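PDB 4N0L: predicted component of a thermophile-specific DNA repair system, contains a RAMP domain from Methanopyrus kandleri, which binds CRISPR RNA as the Csm3 protein of a type III-A CRISPR antiviral system and probably acts as an endonuclease. Local coordinates for residues G19-T24 / G32-P37; G192-V197 / R217-S222; K250-Q255 / G266-R271; I272-A277 / E317-A322. All blocks are in the same frame, centred on the assembly; numbering follows the deposited sequence.

How the interactions relate
Interactions 1 and 2 meet directly: strands 20-21 and 217-218 are neighbours in a small antiparallel sheet, and Thr20 O lies 2.8 Å from Val218 N, a probable hydrogen bond. Interaction 1 also touches interaction 3, through packing of Thr20 CG2 on Gly266 CA at 3.7 Å. Interactions 3 and 4 share strand 268-278, which runs from the first into the second, although their centres are 21 Å apart. Interactions 1 and 4 are the most distant pair, with centres 32 Å apart and nearest atoms about 17 Å apart. All four lie away from the zinc site formed by His86, Cys88, Cys115 and Cys118.

Interaction 1 of 4, residues G19-T24 / G32-P37; sequences GTRIGT and GGLDNP
Asn36 points its carboxamide at the backbone of residues 21-23, where ND2 donates to two carbonyls: Arg21 O at 3.0 Å and Gly23 O at 2.9 Å. Its CA-CB bond heads for the other segment, and CG stands anti to the backbone N (chi1 179°). The two bonds differ in geometry. ND2 sits well above the carbonyl plane of Arg21, whereas it is only moderately tilted from that of Gly23. Arg21 O also accepts from Thr20 OG1, which arrives at the face opposite ND2. The Arg21 side chain crosses that of Asn36 obliquely, CG lying 3.3 Å from Asn36 ND2, and its guanidinium plane is turned 90° to the amide plane. Farther out, Arg21 CD meets Leu34 CD2 at 3.8 Å. Thr24 packs CG2 against Leu34 O at 3.2 Å and against Leu34 CB, while Thr24 OG1 lies beside Asn36 CB at 3.9 Å. The arrangement is a side-chain-to-backbone tie near the surface, between the turn after strand 20-21 and the loop that follows helix 26-31. Asn36 OD1 accepts from Val38 N, Tyr265 of strand 264-265 touches Thr20, Leu34 and Asn36, strand 217-218 pairs with strand 20-21, and helix 26-31 connects the two segments.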
# COMPACT_ATOMS: atom_id res chain seq x y z
N GLY A 19 -13.19 -10.59 -14.24
CA GLY A 19 -13.88 -11.31 -13.19
C GLY A 19 -12.92 -12.27 -12.51
O GLY A 19 -11.87 -12.59 -13.06
N THR A 20 -13.27 -12.72 -11.31
CA THR A 20 -12.42 -13.65 -10.58
C THR A 20 -13.22 -14.75 -9.89
O THR A 20 -14.43 -14.62 -9.66
CB THR A 20 -11.58 -12.95 -9.48
OG1 THR A 20 -12.45 -12.43 -8.46
CG2 THR A 20 -10.75 -11.81 -10.05
N ARG A 21 -12.54 -15.85 -9.58
CA ARG A 21 -13.07 -16.86 -8.67
C ARG A 21 -13.11 -16.30 -7.25
O ARG A 21 -12.54 -15.25 -6.98
CB ARG A 21 -12.23 -18.14 -8.74
CG ARG A 21 -10.94 -18.07 -7.91
CD ARG A 21 -10.31 -19.44 -7.64
NE ARG A 21 -11.23 -20.38 -7.01
CZ ARG A 21 -11.86 -21.37 -7.65
NH1 ARG A 21 -11.67 -21.55 -8.95
NH2 ARG A 21 -12.67 -22.17 -6.98
N ILE A 22 -13.80 -17.00 -6.36
CA ILE A 22 -13.85 -16.60 -4.96
C ILE A 22 -13.05 -17.57 -4.10
O ILE A 22 -13.39 -18.74 -3.99
CB ILE A 22 -15.30 -16.53 -4.44
CG1 ILE A 22 -16.10 -15.50 -5.24
CG2 ILE A 22 -15.32 -16.17 -2.96
CD1 ILE A 22 -17.57 -15.46 -4.89
N GLY A 23 -11.97 -17.07 -3.50
CA GLY A 23 -11.12 -17.91 -2.67
C GLY A 23 -10.16 -18.68 -3.55
O GLY A 23 -9.95 -18.33 -4.71
N THR A 24 -9.55 -19.73 -3.00
CA THR A 24 -8.66 -20.58 -3.79
C THR A 24 -9.04 -22.03 -3.51
O THR A 24 -10.22 -22.37 -3.45
CB THR A 24 -7.18 -20.32 -3.46
OG1 THR A 24 -6.97 -18.92 -3.21
CG2 THR A 24 -6.27 -20.76 -4.60
N GLY A 32 1.53 -24.34 -4.38
CA GLY A 32 2.08 -23.00 -4.47
C GLY A 32 1.67 -22.24 -5.72
O GLY A 32 2.46 -21.49 -6.29
N GLY A 33 0.43 -22.44 -6.15
CA GLY A 33 -0.06 -21.86 -7.39
C GLY A 33 -0.80 -20.54 -7.21
O GLY A 33 -0.19 -19.51 -6.95
N LEU A 34 -2.13 -20.59 -7.34
CA LEU A 34 -2.96 -19.39 -7.35
C LEU A 34 -3.04 -18.69 -6.00
O LEU A 34 -3.53 -19.25 -5.02
CB LEU A 34 -4.39 -19.74 -7.80
CG LEU A 34 -5.40 -18.59 -7.92
CD1 LEU A 34 -4.79 -17.39 -8.63
CD2 LEU A 34 -6.64 -19.06 -8.66
N ASP A 35 -2.52 -17.46 -5.95
CA ASP A 35 -2.77 -16.56 -4.83
C ASP A 35 -3.93 -15.62 -5.17
O ASP A 35 -3.77 -14.72 -5.99
CB ASP A 35 -1.51 -15.77 -4.48
CG ASP A 35 -1.79 -14.62 -3.51
OD1 ASP A 35 -2.63 -14.80 -2.60
OD2 ASP A 35 -1.17 -13.55 -3.67
N ASN A 36 -5.09 -15.84 -4.55
CA ASN A 36 -6.26 -15.01 -4.83
C ASN A 36 -6.81 -14.35 -3.56
O ASN A 36 -7.36 -15.04 -2.69
CB ASN A 36 -7.36 -15.83 -5.51
CG ASN A 36 -8.61 -15.01 -5.79
OD1 ASN A 36 -8.56 -13.79 -5.93
ND2 ASN A 36 -9.75 -15.69 -5.89
N PRO A 37 -6.67 -13.02 -3.45
CA PRO A 37 -7.07 -12.26 -2.26
C PRO A 37 -8.58 -12.10 -2.13
O PRO A 37 -9.07 -11.81 -1.04
CB PRO A 37 -6.40 -10.90 -2.49
CG PRO A 37 -6.35 -10.76 -3.97
CD PRO A 37 -6.10 -12.15 -4.50

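Interaction 2 of 4, residues G192-V197 / R217-S222; sequences GEPTEV and RVPKGS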
# COMPACT_ATOMS: atom_id res chain seq x y z
N GLY A 192 -26.54 -12.69 -11.70
CA GLY A 192 -27.13 -13.74 -10.89
C GLY A 192 -26.10 -14.39 -9.98
O GLY A 192 -26.29 -15.51 -9.51
N GLU A 193 -25.00 -13.68 -9.74
CA GLU A 193 -23.92 -14.18 -8.90
C GLU A 193 -22.95 -13.06 -8.52
O GLU A 193 -22.73 -12.13 -9.30
CB GLU A 193 -23.15 -15.30 -9.63
CG GLU A 193 -22.41 -14.84 -10.87
CD GLU A 193 -21.44 -15.89 -11.40
OE1 GLU A 193 -21.02 -16.75 -10.61
OE2 GLU A 193 -21.11 -15.85 -12.60
N PRO A 194 -22.37 -13.14 -7.31
CA PRO A 194 -22.67 -14.17 -6.30
C PRO A 194 -23.92 -13.83 -5.50
O PRO A 194 -24.42 -12.71 -5.57
CB PRO A 194 -21.42 -14.14 -5.42
CG PRO A 194 -20.99 -12.73 -5.48
CD PRO A 194 -21.24 -12.30 -6.90
N THR A 195 -24.43 -14.80 -4.74
CA THR A 195 -25.60 -14.57 -3.90
C THR A 195 -25.17 -14.47 -2.44
O THR A 195 -24.00 -14.69 -2.11
CB THR A 195 -26.64 -15.70 -4.05
OG1 THR A 195 -26.06 -16.95 -3.68
CG2 THR A 195 -27.13 -15.77 -5.49
N GLU A 196 -26.11 -14.12 -1.57
CA GLU A 196 -25.81 -13.99 -0.16
C GLU A 196 -25.54 -15.36 0.45
O GLU A 196 -26.45 -16.18 0.59
CB GLU A 196 -26.97 -13.29 0.57
CG GLU A 196 -26.63 -12.78 1.95
CD GLU A 196 -27.68 -11.84 2.50
OE1 GLU A 196 -28.73 -12.33 2.97
OE2 GLU A 196 -27.47 -10.61 2.45
N VAL A 197 -24.28 -15.60 0.81
CA VAL A 197 -23.86 -16.90 1.33
C VAL A 197 -23.10 -16.70 2.64
O VAL A 197 -21.87 -16.80 2.68
CB VAL A 197 -22.97 -17.66 0.32
CG1 VAL A 197 -22.68 -19.07 0.82
CG2 VAL A 197 -23.64 -17.74 -1.04
N ARG A 217 -18.70 -16.66 -8.90
CA ARG A 217 -17.59 -15.80 -9.30
C ARG A 217 -17.94 -14.34 -9.09
O ARG A 217 -19.11 -13.99 -8.91
CB ARG A 217 -17.26 -16.05 -10.77
CG ARG A 217 -16.67 -17.41 -11.03
CD ARG A 217 -16.38 -17.57 -12.50
NE ARG A 217 -15.33 -16.66 -12.95
CZ ARG A 217 -14.04 -16.89 -12.80
NH1 ARG A 217 -13.64 -18.00 -12.19
NH2 ARG A 217 -13.15 -16.02 -13.24
N VAL A 218 -16.92 -13.48 -9.08
CA VAL A 218 -17.15 -12.05 -9.01
C VAL A 218 -17.09 -11.48 -10.43
O VAL A 218 -16.05 -11.54 -11.08
CB VAL A 218 -16.10 -11.34 -8.13
CG1 VAL A 218 -16.42 -9.87 -8.00
CG2 VAL A 218 -16.05 -12.00 -6.77
N PRO A 219 -18.22 -10.95 -10.93
CA PRO A 219 -18.29 -10.48 -12.32
C PRO A 219 -17.36 -9.31 -12.60
O PRO A 219 -17.05 -8.52 -11.71
CB PRO A 219 -19.75 -10.03 -12.47
CG PRO A 219 -20.49 -10.70 -11.37
CD PRO A 219 -19.52 -10.84 -10.24
N LYS A 220 -16.90 -9.21 -13.85
CA LYS A 220 -16.13 -8.07 -14.30
C LYS A 220 -16.97 -6.80 -14.17
O LYS A 220 -18.17 -6.83 -14.43
CB LYS A 220 -15.66 -8.29 -15.75
CG LYS A 220 -15.41 -7.03 -16.54
CD LYS A 220 -15.04 -7.36 -17.97
CE LYS A 220 -14.88 -6.10 -18.80
NZ LYS A 220 -14.27 -6.39 -20.13
N GLY A 221 -16.35 -5.71 -13.74
CA GLY A 221 -17.07 -4.47 -13.53
C GLY A 221 -17.52 -4.27 -12.10
O GLY A 221 -18.04 -3.21 -11.74
N SER A 222 -17.33 -5.30 -11.27
CA SER A 222 -17.66 -5.22 -9.85
C SER A 222 -16.83 -4.14 -9.17
O SER A 222 -15.71 -3.86 -9.58
CB SER A 222 -17.43 -6.56 -9.17
OG SER A 222 -18.28 -7.56 -9.71
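Glu193 lays its carboxylate beside the start of strand 217-218, where OE1 accepts a hydrogen bond from Arg217 N at 2.9 Å with an N-H...O angle of 151°. The donor comes from above the carboxylate plane, 51° out of it. CG of Glu193 occupies the crowded position between its backbone N and carbonyl carbon (chi1 66°), and the extended chain beyond it brings the carboxylate nearer to Arg217, although its CB does not point straight at the other segment. Arg217 answers mainly with its backbone and CB, which lies 3.8 Å from Glu193 OE1; the rest of its chain bends at chi3 and leads away. Pro194, which follows a cis peptide bond, places CD 3.4 Å from Arg217 O and 4.0 Å from Pro219 CD, the two rings crossing obliquely. Pro219 CG in turn rests 3.4 Å from Glu193 O. Phe188 of helix 181-191 touches both prolines, and that helix ends in a Schellman motif with Gly192 as its C-prime residue, directly before Glu193. The contact therefore joins the helix exit to the strand. Glu193 OE2 and Arg217 NE are 5.8 Å apart, so the opposite charges may attract but form no ion pair; the link rests on a single side-chain-to-backbone bond supported by proline packing rather than on a salt bridge.

Interaction 3 of 4, residues K250-Q255 / G266-R271; sequences KLVEDQ and GRVEFR
Glu253 and Phe270 form the single direct hydrogen bond between helix 250-255 and the strand: Phe270 N donates to Glu253 OE2 at 2.8 Å. It is nearly straight at 172° and uses the anti lone pair of the oxygen. A modelled water lies between Val268 N and the carbonyls of Val252 and Glu253, but its contacts with Val268 N and Glu253 O are implausibly short, so the bridge is doubtful. Arg267 NH1 comes within 3.3 Å of Asp254 O, at the edge of the guanidinium, but the angle is too poor for a hydrogen bond. Apolar packing surrounds these links. Val252 CG1, anti to its backbone N, meets the edge of the Phe270 ring at CE1, 3.7 Å away, and Val268 CG2 at 4.0 Å. Glu253 CG approaches the same ring edge, 3.5 Å from Phe270 CD1, with the carboxylate plane only 20° from the ring plane. The two axes run 153° apart, nearly antiparallel, so this helix lies along strand 268-271 and packs on a face of the sheet. Arg332 NE forms a salt bridge with Glu253 OE2, so one oxygen of a buried acid serves both a backbone amide and a cation, which would probably stabilise its negative charge.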
# COMPACT_ATOMS: atom_id res chain seq x y z
N LYS A 250 -0.45 1.57 -8.69
CA LYS A 250 -0.26 1.46 -10.13
C LYS A 250 0.30 0.09 -10.50
O LYS A 250 -0.11 -0.51 -11.50
CB LYS A 250 0.68 2.57 -10.62
CG LYS A 250 1.35 2.32 -11.96
CD LYS A 250 0.35 2.34 -13.10
CE LYS A 250 1.06 2.30 -14.44
NZ LYS A 250 0.11 2.16 -15.57
N LEU A 251 1.22 -0.41 -9.68
CA LEU A 251 1.81 -1.73 -9.88
C LEU A 251 0.77 -2.83 -9.71
O LEU A 251 0.78 -3.82 -10.44
CB LEU A 251 2.96 -1.95 -8.91
CG LEU A 251 4.21 -1.10 -9.15
CD1 LEU A 251 5.16 -1.19 -7.97
CD2 LEU A 251 4.90 -1.52 -10.44
N VAL A 252 -0.11 -2.67 -8.73
CA VAL A 252 -1.19 -3.62 -8.50
C VAL A 252 -2.15 -3.63 -9.70
O VAL A 252 -2.65 -4.69 -10.10
CB VAL A 252 -1.96 -3.29 -7.20
CG1 VAL A 252 -3.16 -4.22 -7.04
CG2 VAL A 252 -1.04 -3.43 -6.00
N GLU A 253 -2.39 -2.46 -10.27
CA GLU A 253 -3.19 -2.35 -11.50
C GLU A 253 -2.55 -3.14 -12.64
O GLU A 253 -3.22 -3.90 -13.33
CB GLU A 253 -3.38 -0.89 -11.90
CG GLU A 253 -4.24 -0.08 -10.93
CD GLU A 253 -4.47 1.36 -11.39
OE1 GLU A 253 -3.65 1.88 -12.17
OE2 GLU A 253 -5.47 1.97 -10.95
N ASP A 254 -1.24 -2.95 -12.82
CA ASP A 254 -0.52 -3.58 -13.93
C ASP A 254 -0.32 -5.08 -13.77
O ASP A 254 -0.23 -5.81 -14.75
CB ASP A 254 0.85 -2.92 -14.11
CG ASP A 254 0.77 -1.51 -14.64
OD1 ASP A 254 1.78 -0.78 -14.55
OD2 ASP A 254 -0.31 -1.11 -15.14
N GLN A 255 -0.24 -5.55 -12.53
CA GLN A 255 0.14 -6.94 -12.28
C GLN A 255 -0.93 -7.76 -11.55
O GLN A 255 -0.77 -8.97 -11.38
CB GLN A 255 1.45 -6.98 -11.50
CG GLN A 255 2.67 -6.60 -12.33
CD GLN A 255 3.94 -6.45 -11.50
OE1 GLN A 255 4.37 -5.33 -11.21
NE2 GLN A 255 4.54 -7.57 -11.13
N GLY A 266 -6.64 -11.10 -11.34
CA GLY A 266 -7.51 -10.08 -10.80
C GLY A 266 -7.09 -8.68 -11.20
O GLY A 266 -6.46 -7.96 -10.42
N ARG A 267 -7.43 -8.30 -12.43
CA ARG A 267 -7.06 -6.99 -12.95
C ARG A 267 -7.97 -5.92 -12.33
O ARG A 267 -9.19 -6.09 -12.29
CB ARG A 267 -7.16 -6.96 -14.48
CG ARG A 267 -6.40 -8.08 -15.19
CD ARG A 267 -4.89 -8.02 -14.93
NE ARG A 267 -4.22 -9.23 -15.40
CZ ARG A 267 -2.90 -9.42 -15.35
NH1 ARG A 267 -2.11 -8.49 -14.85
NH2 ARG A 267 -2.38 -10.56 -15.80
N VAL A 268 -7.38 -4.83 -11.84
CA VAL A 268 -8.17 -3.83 -11.13
C VAL A 268 -7.81 -2.40 -11.48
O VAL A 268 -6.72 -2.11 -11.99
CB VAL A 268 -8.02 -3.97 -9.58
CG1 VAL A 268 -8.55 -5.32 -9.10
CG2 VAL A 268 -6.57 -3.75 -9.16
N GLU A 269 -8.75 -1.50 -11.21
CA GLU A 269 -8.53 -0.07 -11.33
C GLU A 269 -8.76 0.57 -9.97
O GLU A 269 -9.77 0.28 -9.31
CB GLU A 269 -9.48 0.56 -12.34
CG GLU A 269 -9.37 0.02 -13.76
CD GLU A 269 -10.56 0.45 -14.62
OE1 GLU A 269 -11.39 1.25 -14.12
OE2 GLU A 269 -10.66 -0.01 -15.77
N PHE A 270 -7.85 1.42 -9.53
CA PHE A 270 -8.09 2.21 -8.33
C PHE A 270 -8.63 3.58 -8.71
O PHE A 270 -7.87 4.47 -9.09
CB PHE A 270 -6.81 2.34 -7.50
CG PHE A 270 -6.31 1.03 -6.96
CD1 PHE A 270 -5.33 0.32 -7.62
CD2 PHE A 270 -6.83 0.51 -5.78
CE1 PHE A 270 -4.87 -0.89 -7.13
CE2 PHE A 270 -6.38 -0.69 -5.28
CZ PHE A 270 -5.40 -1.40 -5.95
N ARG A 271 -9.94 3.76 -8.58
CA ARG A 271 -10.57 5.02 -8.94
C ARG A 271 -10.64 5.89 -7.70
O ARG A 271 -11.50 5.70 -6.84
CB ARG A 271 -11.96 4.78 -9.53
CG ARG A 271 -11.94 4.07 -10.87
CD ARG A 271 -13.34 3.73 -11.37
NE ARG A 271 -13.30 3.15 -12.71
CZ ARG A 271 -14.23 3.32 -13.64
NH1 ARG A 271 -15.30 4.06 -13.38
NH2 ARG A 271 -14.10 2.75 -14.83
O HOH W 1 -4.79 -5.24 -11.99

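Interaction 4 of 4, residues I272-A277 / E317-A322; sequences IAALCA and EIVIRA
Leu275 and Ile320 exchange backbone hydrogen bonds in both directions, N to O at 2.8 Å each way, and mark the close centre of this antiparallel pairing. Their CB atoms are 4.2 Å apart on one face of the sheet, which Ala277 and Ile318 share. Next to them Ala274 and Arg321 form a non-hydrogen-bonded pair where the chains come closest, CA to CA 4.3 Å, and Ala274 CA makes a CA-H...O contact with Ile320 O at 3.2 Å. On this opposite face Val319 CG1, anti to its backbone N (chi1 171°), reaches both Ala274 CB and Cys276 SG, and also lies 3.6 Å above one face of the Arg321 guanidinium, whose NE forms a salt bridge with Asp297. Phe292 touches Ala274, Cys276 and Arg321 there, while Met246 of helix 238-255 lies against Leu275 on the other face. The looser part is the 317-318 end, where both residues are partly exposed. The end of the Ile318 side chain leads away from strand 272-277, and Glu317 OE2 turns to Ser279. Ala277 O accepts from both Glu317 N and Ile318 N, a classic beta bulge; a second one has Ala273 and Ala274 facing Val11. Strand 318-321 is an outermost strand, within this chain, of the antiparallel sheet that, with helices packed on it, makes up the RRM-like fold of this RAMP protein.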
# COMPACT_ATOMS: atom_id res chain seq x y z
N ILE A 272 -9.71 6.83 -7.60
CA ILE A 272 -9.54 7.62 -6.39
C ILE A 272 -10.14 9.01 -6.59
O ILE A 272 -9.62 9.82 -7.36
CB ILE A 272 -8.06 7.73 -6.01
CG1 ILE A 272 -7.47 6.34 -5.81
CG2 ILE A 272 -7.90 8.58 -4.76
CD1 ILE A 272 -5.96 6.31 -5.69
N ALA A 273 -11.23 9.28 -5.88
CA ALA A 273 -12.00 10.50 -6.08
C ALA A 273 -11.43 11.69 -5.31
O ALA A 273 -11.55 12.83 -5.76
CB ALA A 273 -13.45 10.27 -5.69
N ALA A 274 -10.80 11.42 -4.18
CA ALA A 274 -10.31 12.51 -3.33
C ALA A 274 -9.22 12.09 -2.35
O ALA A 274 -9.16 10.94 -1.92
CB ALA A 274 -11.47 13.13 -2.57
N LEU A 275 -8.36 13.05 -2.03
CA LEU A 275 -7.43 12.91 -0.91
C LEU A 275 -7.91 13.78 0.24
O LEU A 275 -7.99 15.00 0.12
CB LEU A 275 -6.01 13.31 -1.32
CG LEU A 275 -5.07 12.27 -1.94
CD1 LEU A 275 -5.80 11.35 -2.91
CD2 LEU A 275 -3.91 12.97 -2.64
N CYS A 276 -8.22 13.15 1.37
CA CYS A 276 -8.83 13.85 2.49
C CYS A 276 -7.89 13.96 3.68
O CYS A 276 -7.51 12.95 4.28
CB CYS A 276 -10.13 13.15 2.91
SG CYS A 276 -11.30 12.89 1.54
N ALA A 277 -7.51 15.19 4.02
CA ALA A 277 -6.46 15.42 5.00
C ALA A 277 -6.98 15.98 6.33
O ALA A 277 -7.85 16.85 6.35
CB ALA A 277 -5.42 16.36 4.43
N GLU A 317 -10.02 18.52 7.31
CA GLU A 317 -9.48 19.87 7.30
C GLU A 317 -9.45 20.40 5.87
O GLU A 317 -9.93 21.49 5.59
CB GLU A 317 -8.08 19.91 7.91
CG GLU A 317 -7.45 21.29 7.94
CD GLU A 317 -6.09 21.29 8.61
OE1 GLU A 317 -5.41 22.33 8.56
OE2 GLU A 317 -5.72 20.25 9.19
N ILE A 318 -8.90 19.59 4.98
CA ILE A 318 -8.80 19.95 3.57
C ILE A 318 -9.10 18.73 2.71
O ILE A 318 -8.55 17.65 2.93
CB ILE A 318 -7.42 20.52 3.22
CG1 ILE A 318 -7.25 21.91 3.82
CG2 ILE A 318 -7.22 20.57 1.71
CD1 ILE A 318 -5.90 22.54 3.56
N VAL A 319 -9.98 18.90 1.72
CA VAL A 319 -10.31 17.83 0.79
C VAL A 319 -9.81 18.17 -0.61
O VAL A 319 -10.23 19.17 -1.19
CB VAL A 319 -11.83 17.57 0.75
CG1 VAL A 319 -12.18 16.61 -0.39
CG2 VAL A 319 -12.33 17.03 2.08
N ILE A 320 -8.92 17.34 -1.13
CA ILE A 320 -8.43 17.52 -2.50
C ILE A 320 -9.17 16.57 -3.43
O ILE A 320 -8.96 15.36 -3.40
CB ILE A 320 -6.92 17.25 -2.62
CG1 ILE A 320 -6.14 18.03 -1.56
CG2 ILE A 320 -6.43 17.58 -4.02
CD1 ILE A 320 -6.31 19.53 -1.67
N ARG A 321 -10.03 17.13 -4.28
CA ARG A 321 -10.83 16.33 -5.20
C ARG A 321 -10.15 16.23 -6.55
O ARG A 321 -9.41 17.12 -6.95
CB ARG A 321 -12.23 16.94 -5.37
CG ARG A 321 -13.07 16.95 -4.11
CD ARG A 321 -14.28 17.87 -4.26
NE ARG A 321 -15.24 17.66 -3.19
CZ ARG A 321 -15.20 18.29 -2.02
NH1 ARG A 321 -16.11 18.04 -1.09
NH2 ARG A 321 -14.24 19.17 -1.78
N ALA A 322 -10.39 15.12 -7.24
CA ALA A 322 -9.95 14.98 -8.63
C ALA A 322 -10.56 16.11 -9.44
O ALA A 322 -9.93 16.66 -10.35
CB ALA A 322 -10.36 13.63 -9.19